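PDB 5IZT: outer surface protein from Borrelia burgdorferi, which is of unknown function but belongs to a Borrelia surface-protein family related to BbCRASP-1, which binds complement regulators. Local coordinates for residues 194-198 against 297-302; 293-297 against 339-343; 215-220 against 270-274. All coordinates share one frame. Residues are numbered along the deposited sequence.

Contact 1 (194-198 against 297-302); sequences EKNKT and FELALE
Residues 194-197 belong to the C-terminal part of helix 179-197; T198 has phi/psi of -76/-6. Residues 297-302 are regular helix, L301 N donating to F297 O at 3.1 Å. The backbones come closest at K195 and L301, whose CA atoms are 7.0 Å apart, leaving room for a thin layer of side chains. L301 (chi1 m, chi2 t) points into that space: its CD2 lies 3.9 Å from E194 CB, and its CD1 lies 4.0 Å from K195 N and 4.2 Å from T198 CG2. A compact, branched threonine suits the tight spot. The p rotamer turns T198 OG1 back to K195 O (2.7 Å), leaving T198 CG2 for L301 and for the edge of the F297 ring (F297 CE2, 4.1 Å). E194 OE1 meets the edge of the same ring, 3.8 Å from F297 CZ, while E194 OE2 pairs with K197 NZ at 3.0 Å. At the border, the long K195 side chain (m, t, p, p) curls to place NZ 2.7 Å from E302 OE1 in a salt bridge; NZ also reaches E298 O through a water. A second water joins T198 O to E298 OE2, which accepts from Q294 as well, and E298 OE1 pairs with K251. Such an apolar strip edged by charge is ordinary helix-helix packing. It lays helix 179-197 against helix 280-316, with helix 322-359 alongside, where L340 touches E194 and F297 and L336 touches L301.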
# COMPACT_ATOMS: atom_id res chain seq x y z
N GLU A 194 -4.97 2.85 12.48
CA GLU A 194 -4.47 2.63 11.13
C GLU A 194 -5.54 2.89 10.07
O GLU A 194 -5.24 3.47 9.02
CB GLU A 194 -3.92 1.22 11.00
CG GLU A 194 -2.67 1.01 11.81
CD GLU A 194 -1.55 1.95 11.37
OE1 GLU A 194 -1.45 2.23 10.15
OE2 GLU A 194 -0.80 2.41 12.24
N LYS A 195 -6.78 2.47 10.33
CA LYS A 195 -7.86 2.76 9.39
C LYS A 195 -8.02 4.26 9.20
O LYS A 195 -8.22 4.73 8.07
CB LYS A 195 -9.19 2.18 9.88
CG LYS A 195 -9.26 0.67 9.92
CD LYS A 195 -10.61 0.21 10.48
CE LYS A 195 -11.73 0.35 9.47
NZ LYS A 195 -11.65 -0.71 8.42
N ASN A 196 -7.92 5.03 10.30
CA ASN A 196 -8.05 6.48 10.20
C ASN A 196 -6.99 7.07 9.29
O ASN A 196 -7.26 8.01 8.54
CB ASN A 196 -7.99 7.14 11.58
CG ASN A 196 -8.39 8.61 11.53
OD1 ASN A 196 -7.55 9.49 11.71
ND2 ASN A 196 -9.66 8.87 11.26
N LYS A 197 -5.76 6.54 9.34
CA LYS A 197 -4.68 7.09 8.52
C LYS A 197 -4.82 6.72 7.05
O LYS A 197 -4.14 7.34 6.21
CB LYS A 197 -3.33 6.61 9.04
CG LYS A 197 -2.88 7.36 10.27
CD LYS A 197 -1.46 6.98 10.64
CE LYS A 197 -1.40 5.56 11.15
NZ LYS A 197 -0.03 5.19 11.61
N THR A 198 -5.63 5.73 6.70
CA THR A 198 -5.82 5.43 5.28
C THR A 198 -6.72 6.45 4.60
O THR A 198 -6.86 6.41 3.37
CB THR A 198 -6.43 4.04 5.09
OG1 THR A 198 -7.79 4.04 5.53
CG2 THR A 198 -5.65 3.00 5.88
N PHE A 297 -3.34 -4.23 2.38
CA PHE A 297 -3.20 -3.65 3.72
C PHE A 297 -4.56 -3.24 4.28
O PHE A 297 -4.91 -3.59 5.41
CB PHE A 297 -2.24 -2.46 3.65
CG PHE A 297 -2.09 -1.70 4.94
CD1 PHE A 297 -1.29 -2.20 5.97
CD2 PHE A 297 -2.73 -0.50 5.11
CE1 PHE A 297 -1.14 -1.48 7.15
CE2 PHE A 297 -2.59 0.23 6.31
CZ PHE A 297 -1.80 -0.27 7.33
N GLU A 298 -5.35 -2.50 3.49
CA GLU A 298 -6.65 -2.04 3.99
C GLU A 298 -7.62 -3.19 4.21
O GLU A 298 -8.41 -3.17 5.17
CB GLU A 298 -7.24 -1.01 3.01
CG GLU A 298 -6.47 0.31 2.99
CD GLU A 298 -7.05 1.35 2.03
OE1 GLU A 298 -8.21 1.19 1.58
OE2 GLU A 298 -6.33 2.32 1.72
N LEU A 299 -7.61 -4.19 3.32
CA LEU A 299 -8.48 -5.35 3.53
C LEU A 299 -8.07 -6.13 4.78
O LEU A 299 -8.93 -6.66 5.50
CB LEU A 299 -8.45 -6.25 2.29
CG LEU A 299 -9.13 -5.75 1.01
CD1 LEU A 299 -8.74 -6.63 -0.16
CD2 LEU A 299 -10.67 -5.74 1.16
N ALA A 300 -6.77 -6.19 5.06
CA ALA A 300 -6.29 -6.92 6.23
C ALA A 300 -6.70 -6.23 7.52
O ALA A 300 -7.02 -6.89 8.51
CB ALA A 300 -4.77 -7.08 6.15
N LEU A 301 -6.69 -4.89 7.53
CA LEU A 301 -7.16 -4.19 8.72
C LEU A 301 -8.60 -4.57 9.04
O LEU A 301 -8.91 -4.96 10.17
CB LEU A 301 -7.04 -2.67 8.52
CG LEU A 301 -5.63 -2.13 8.34
CD1 LEU A 301 -5.75 -0.65 8.00
CD2 LEU A 301 -4.76 -2.33 9.60
N GLU A 302 -9.49 -4.55 8.04
CA GLU A 302 -10.88 -4.90 8.30
C GLU A 302 -11.03 -6.37 8.68
O GLU A 302 -11.89 -6.71 9.50
CB GLU A 302 -11.75 -4.57 7.08
CG GLU A 302 -13.26 -4.62 7.36
CD GLU A 302 -13.67 -3.92 8.67
OE1 GLU A 302 -13.23 -2.78 8.93
OE2 GLU A 302 -14.47 -4.52 9.42
O HOH W 1 -9.42 -0.85 6.31
O HOH W 2 -7.05 4.72 1.16

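Contact 2 (293-297 against 339-343); sequences TQISF and ILDKR
This is a buried antiparallel helix-helix contact near the middle of the molecule, joining helix 280-316 to the helix that follows it, 322-359. The two short segments are regular helix throughout, with axes 10.5 Å apart at closest approach and N-to-C directions 168° apart. Their register is set one turn apart on each side: F297 faces I339 (CA atoms 6.3 Å apart) and T293 faces R343 (6.4 Å). F297 buries most. With chi1 t and chi2 78°, its ring extends between the helices, F297 CD1 lying 3.8 Å from I339 CD1 and F297 CE1, on the ring edge, 3.7 Å from L340 CD2. R343 covers one ring face. Its chi1 to chi3 are all t, so the extended aliphatic part passes over the F297 ring, R343 CD 3.5 Å from the centroid and 9° off the normal, a good CH-pi contact; the guanidinium carbon CZ is 5.1 Å from that centroid, at most a weak cation-pi attraction. Arginine suits the place because its methylenes can be buried while its polar end finds partners. R343 NE donates to Q294 OE1 at 2.8 Å, and NH2 reaches D257 and the carbonyl of A254. Q294 NE2 turns to E298. T293 presents CG2 to R343 CA at 4.0 Å, its hydroxyl being bonded to S289 O of its own helix. Two consecutive helices packed antiparallel make a helical hairpin, here part of an elongated all-helical bundle; residues 339-343 lie in a predicted coiled coil.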
# COMPACT_ATOMS: atom_id res chain seq x y z
N THR A 293 -0.14 -3.42 -2.60
CA THR A 293 0.26 -3.32 -1.21
C THR A 293 -0.79 -2.60 -0.39
O THR A 293 -1.18 -3.05 0.70
CB THR A 293 1.60 -2.59 -1.11
OG1 THR A 293 2.62 -3.37 -1.71
CG2 THR A 293 1.98 -2.31 0.35
N GLN A 294 -1.25 -1.44 -0.87
CA GLN A 294 -2.21 -0.67 -0.09
C GLN A 294 -3.56 -1.36 -0.05
O GLN A 294 -4.24 -1.34 0.99
CB GLN A 294 -2.34 0.75 -0.66
CG GLN A 294 -3.23 1.68 0.18
CD GLN A 294 -2.62 2.01 1.53
OE1 GLN A 294 -1.42 1.88 1.72
NE2 GLN A 294 -3.46 2.45 2.47
N ILE A 295 -3.97 -1.98 -1.16
CA ILE A 295 -5.28 -2.62 -1.18
C ILE A 295 -5.32 -3.77 -0.19
O ILE A 295 -6.25 -3.89 0.61
CB ILE A 295 -5.62 -3.09 -2.61
CG1 ILE A 295 -5.86 -1.86 -3.51
CG2 ILE A 295 -6.82 -4.03 -2.56
CD1 ILE A 295 -5.94 -2.19 -5.01
N SER A 296 -4.30 -4.63 -0.23
CA SER A 296 -4.25 -5.75 0.71
C SER A 296 -4.15 -5.27 2.15
O SER A 296 -4.74 -5.87 3.05
CB SER A 296 -3.08 -6.68 0.41
OG SER A 296 -3.28 -7.42 -0.79
N PHE A 297 -3.34 -4.23 2.38
CA PHE A 297 -3.20 -3.65 3.72
C PHE A 297 -4.56 -3.24 4.28
O PHE A 297 -4.91 -3.59 5.41
CB PHE A 297 -2.24 -2.46 3.65
CG PHE A 297 -2.09 -1.70 4.94
CD1 PHE A 297 -1.29 -2.20 5.97
CD2 PHE A 297 -2.73 -0.50 5.11
CE1 PHE A 297 -1.14 -1.48 7.15
CE2 PHE A 297 -2.59 0.23 6.31
CZ PHE A 297 -1.80 -0.27 7.33
N ILE A 339 1.95 -6.66 8.41
CA ILE A 339 1.46 -5.84 7.30
C ILE A 339 1.94 -4.40 7.45
O ILE A 339 2.26 -3.73 6.46
CB ILE A 339 -0.08 -5.92 7.16
CG1 ILE A 339 -0.81 -5.28 8.33
CG2 ILE A 339 -0.53 -7.36 7.03
CD1 ILE A 339 -2.35 -5.19 8.14
N LEU A 340 2.03 -3.91 8.69
CA LEU A 340 2.57 -2.57 8.89
C LEU A 340 4.03 -2.50 8.46
O LEU A 340 4.46 -1.52 7.83
CB LEU A 340 2.45 -2.16 10.36
CG LEU A 340 1.04 -1.77 10.77
CD1 LEU A 340 0.97 -1.70 12.31
CD2 LEU A 340 0.73 -0.42 10.13
N ASP A 341 4.80 -3.52 8.80
CA ASP A 341 6.22 -3.51 8.49
C ASP A 341 6.47 -3.64 6.99
O ASP A 341 7.39 -3.01 6.45
CB ASP A 341 6.91 -4.64 9.24
CG ASP A 341 8.36 -4.81 8.83
OD1 ASP A 341 9.17 -3.92 9.16
OD2 ASP A 341 8.68 -5.82 8.17
N LYS A 342 5.69 -4.48 6.31
CA LYS A 342 5.93 -4.67 4.88
C LYS A 342 5.34 -3.54 4.05
O LYS A 342 5.92 -3.19 3.01
CB LYS A 342 5.38 -6.03 4.43
CG LYS A 342 6.11 -7.20 5.06
CD LYS A 342 7.57 -7.22 4.65
CE LYS A 342 8.34 -8.37 5.28
NZ LYS A 342 9.75 -8.41 4.75
N ARG A 343 4.25 -2.91 4.51
CA ARG A 343 3.82 -1.69 3.83
C ARG A 343 4.88 -0.61 3.98
O ARG A 343 5.19 0.10 3.01
CB ARG A 343 2.46 -1.21 4.36
CG ARG A 343 1.99 0.12 3.74
CD ARG A 343 0.64 0.59 4.26
NE ARG A 343 0.34 1.98 3.89
CZ ARG A 343 0.78 3.04 4.55
NH1 ARG A 343 1.56 2.89 5.62
NH2 ARG A 343 0.46 4.27 4.14

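Contact 3 (215-220 against 270-274); sequences DSAFEL and METLY. Unlike the reference sequence in segment 270-274: T272 (reference Ala).
Y274, S216 and M270 carry most of this contact between the long loop that follows helix 179-197 and the C-terminal part of helix 260-274. Y274 buries by far the most. Its chi1 t and chi2 near 87° lay the ring along the loop, with D215 O (3.4 Å from Y274 CE2) and S216 CA over one face; S216 CA sits 3.9 Å from the ring centroid, 24° off the normal, as a CH-pi contact. L220 CD1 approaches the ring edge, 3.9 Å from Y274 CD1, and Y274 OH is 3.2 Å from E219 OE1. A tyrosine fits well here, since its flat ring covers the backbone of D215 and S216 while its hydroxyl stays at the polar border. S216 is the backbone's closest point to the helix, its CA 5.5 Å from that of E271. Phi/psi of -140/-99 bends the chain sharply there, before 217-219 take helical angles and L220 N bonds to A217 O at 3.3 Å. A small serine allows this closeness: S216 CB lies 3.7 Å from Y274 CB, and S216 OG, bonded to K212 O, is 3.8 Å from M270 CB. Unbranched M270 packs its first methylenes on the loop, CG 4.0 Å from A217 CB, its thioether end leading away. Beyond the pair, I283 of helix 280-316 packs on A217 and L220, and H280 stacks on Y274. Between these segments the clear interactions are van der Waals and CH-pi, so the interface rests largely on fit of shape; the loop is also tied by L220 O to R284.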
# COMPACT_ATOMS: atom_id res chain seq x y z
N ASP A 215 -0.77 11.05 -17.74
CA ASP A 215 -0.25 10.68 -19.05
C ASP A 215 0.93 9.73 -18.96
O ASP A 215 1.68 9.61 -19.94
CB ASP A 215 0.15 11.93 -19.85
CG ASP A 215 -1.03 12.84 -20.13
OD1 ASP A 215 -2.17 12.35 -20.20
OD2 ASP A 215 -0.80 14.06 -20.32
N SER A 216 1.11 9.05 -17.82
CA SER A 216 2.15 8.03 -17.73
C SER A 216 1.65 6.82 -16.94
O SER A 216 0.96 5.98 -17.51
CB SER A 216 3.46 8.60 -17.15
OG SER A 216 3.39 8.96 -15.78
N ALA A 217 1.99 6.71 -15.65
CA ALA A 217 1.74 5.46 -14.93
C ALA A 217 0.25 5.10 -14.90
O ALA A 217 -0.12 3.93 -15.05
CB ALA A 217 2.29 5.55 -13.50
N PHE A 218 -0.62 6.07 -14.63
CA PHE A 218 -2.04 5.73 -14.55
C PHE A 218 -2.63 5.47 -15.92
O PHE A 218 -3.65 4.79 -16.02
CB PHE A 218 -2.80 6.86 -13.85
CG PHE A 218 -2.42 7.05 -12.40
CD1 PHE A 218 -2.07 5.95 -11.62
CD2 PHE A 218 -2.42 8.31 -11.81
CE1 PHE A 218 -1.73 6.11 -10.27
CE2 PHE A 218 -2.08 8.49 -10.47
CZ PHE A 218 -1.74 7.37 -9.69
N GLU A 219 -2.04 6.00 -16.98
CA GLU A 219 -2.55 5.69 -18.31
C GLU A 219 -2.34 4.23 -18.67
O GLU A 219 -3.09 3.67 -19.48
CB GLU A 219 -1.89 6.60 -19.35
CG GLU A 219 -2.59 6.59 -20.70
CD GLU A 219 -2.15 7.74 -21.59
OE1 GLU A 219 -0.97 8.11 -21.51
OE2 GLU A 219 -2.99 8.27 -22.35
N LEU A 220 -1.34 3.59 -18.07
CA LEU A 220 -0.93 2.24 -18.46
C LEU A 220 -1.75 1.15 -17.78
O LEU A 220 -1.51 -0.04 -18.05
CB LEU A 220 0.56 2.03 -18.13
CG LEU A 220 1.48 2.89 -19.00
CD1 LEU A 220 2.90 2.78 -18.45
CD2 LEU A 220 1.40 2.39 -20.43
N MET A 270 8.15 8.40 -12.97
CA MET A 270 7.34 7.62 -13.91
C MET A 270 7.26 8.31 -15.26
O MET A 270 7.38 7.66 -16.31
CB MET A 270 5.93 7.37 -13.37
CG MET A 270 5.85 6.58 -12.05
SD MET A 270 6.74 5.00 -12.08
CE MET A 270 8.28 5.45 -11.26
N GLU A 271 7.06 9.63 -15.25
CA GLU A 271 6.99 10.37 -16.50
C GLU A 271 8.28 10.21 -17.29
O GLU A 271 8.24 9.95 -18.49
CB GLU A 271 6.73 11.86 -16.23
CG GLU A 271 6.70 12.68 -17.53
CD GLU A 271 6.37 14.14 -17.28
OE1 GLU A 271 7.13 14.80 -16.55
OE2 GLU A 271 5.33 14.61 -17.77
N THR A 272 9.43 10.32 -16.62
CA THR A 272 10.71 10.11 -17.29
C THR A 272 10.80 8.71 -17.88
O THR A 272 11.20 8.53 -19.04
CB THR A 272 11.87 10.35 -16.31
OG1 THR A 272 11.90 11.73 -15.94
CG2 THR A 272 13.21 9.96 -16.96
N LEU A 273 10.45 7.69 -17.09
CA LEU A 273 10.46 6.31 -17.59
C LEU A 273 9.55 6.14 -18.80
O LEU A 273 9.85 5.36 -19.71
CB LEU A 273 10.03 5.34 -16.49
CG LEU A 273 10.99 5.14 -15.32
CD1 LEU A 273 10.31 4.24 -14.30
CD2 LEU A 273 12.29 4.52 -15.82
N TYR A 274 8.41 6.83 -18.80
CA TYR A 274 7.41 6.62 -19.84
C TYR A 274 7.88 7.08 -21.22
O TYR A 274 7.33 6.62 -22.23
CB TYR A 274 6.14 7.36 -19.42
CG TYR A 274 4.93 7.16 -20.31
CD1 TYR A 274 4.06 6.08 -20.12
CD2 TYR A 274 4.68 8.05 -21.35
CE1 TYR A 274 2.93 5.93 -20.93
CE2 TYR A 274 3.58 7.89 -22.18
CZ TYR A 274 2.72 6.84 -21.98
OH TYR A 274 1.64 6.73 -22.83

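In the fold
Contacts 1 and 2 are neighbours, their centres 9 Å apart; both use helix 280-316, share F297 and touch directly, for example E194 OE1 to L340 CD2 at 3.4 Å. Their segments alternate along the chain, so helices 179-197, 280-316 and 322-359 are drawn into one continuous packed region near the chain's centre. Contact 3 touches neither: its nearest atoms are about 13 Å from contact 1 and about 11 Å from contact 2, and it lies on the opposite side of the chain's centre from contact 1. It is nested within the loop closed by contact 1 and closes before contact 2 opens. Helix 280-316, next in the chain after helix 260-274, connects the two regions.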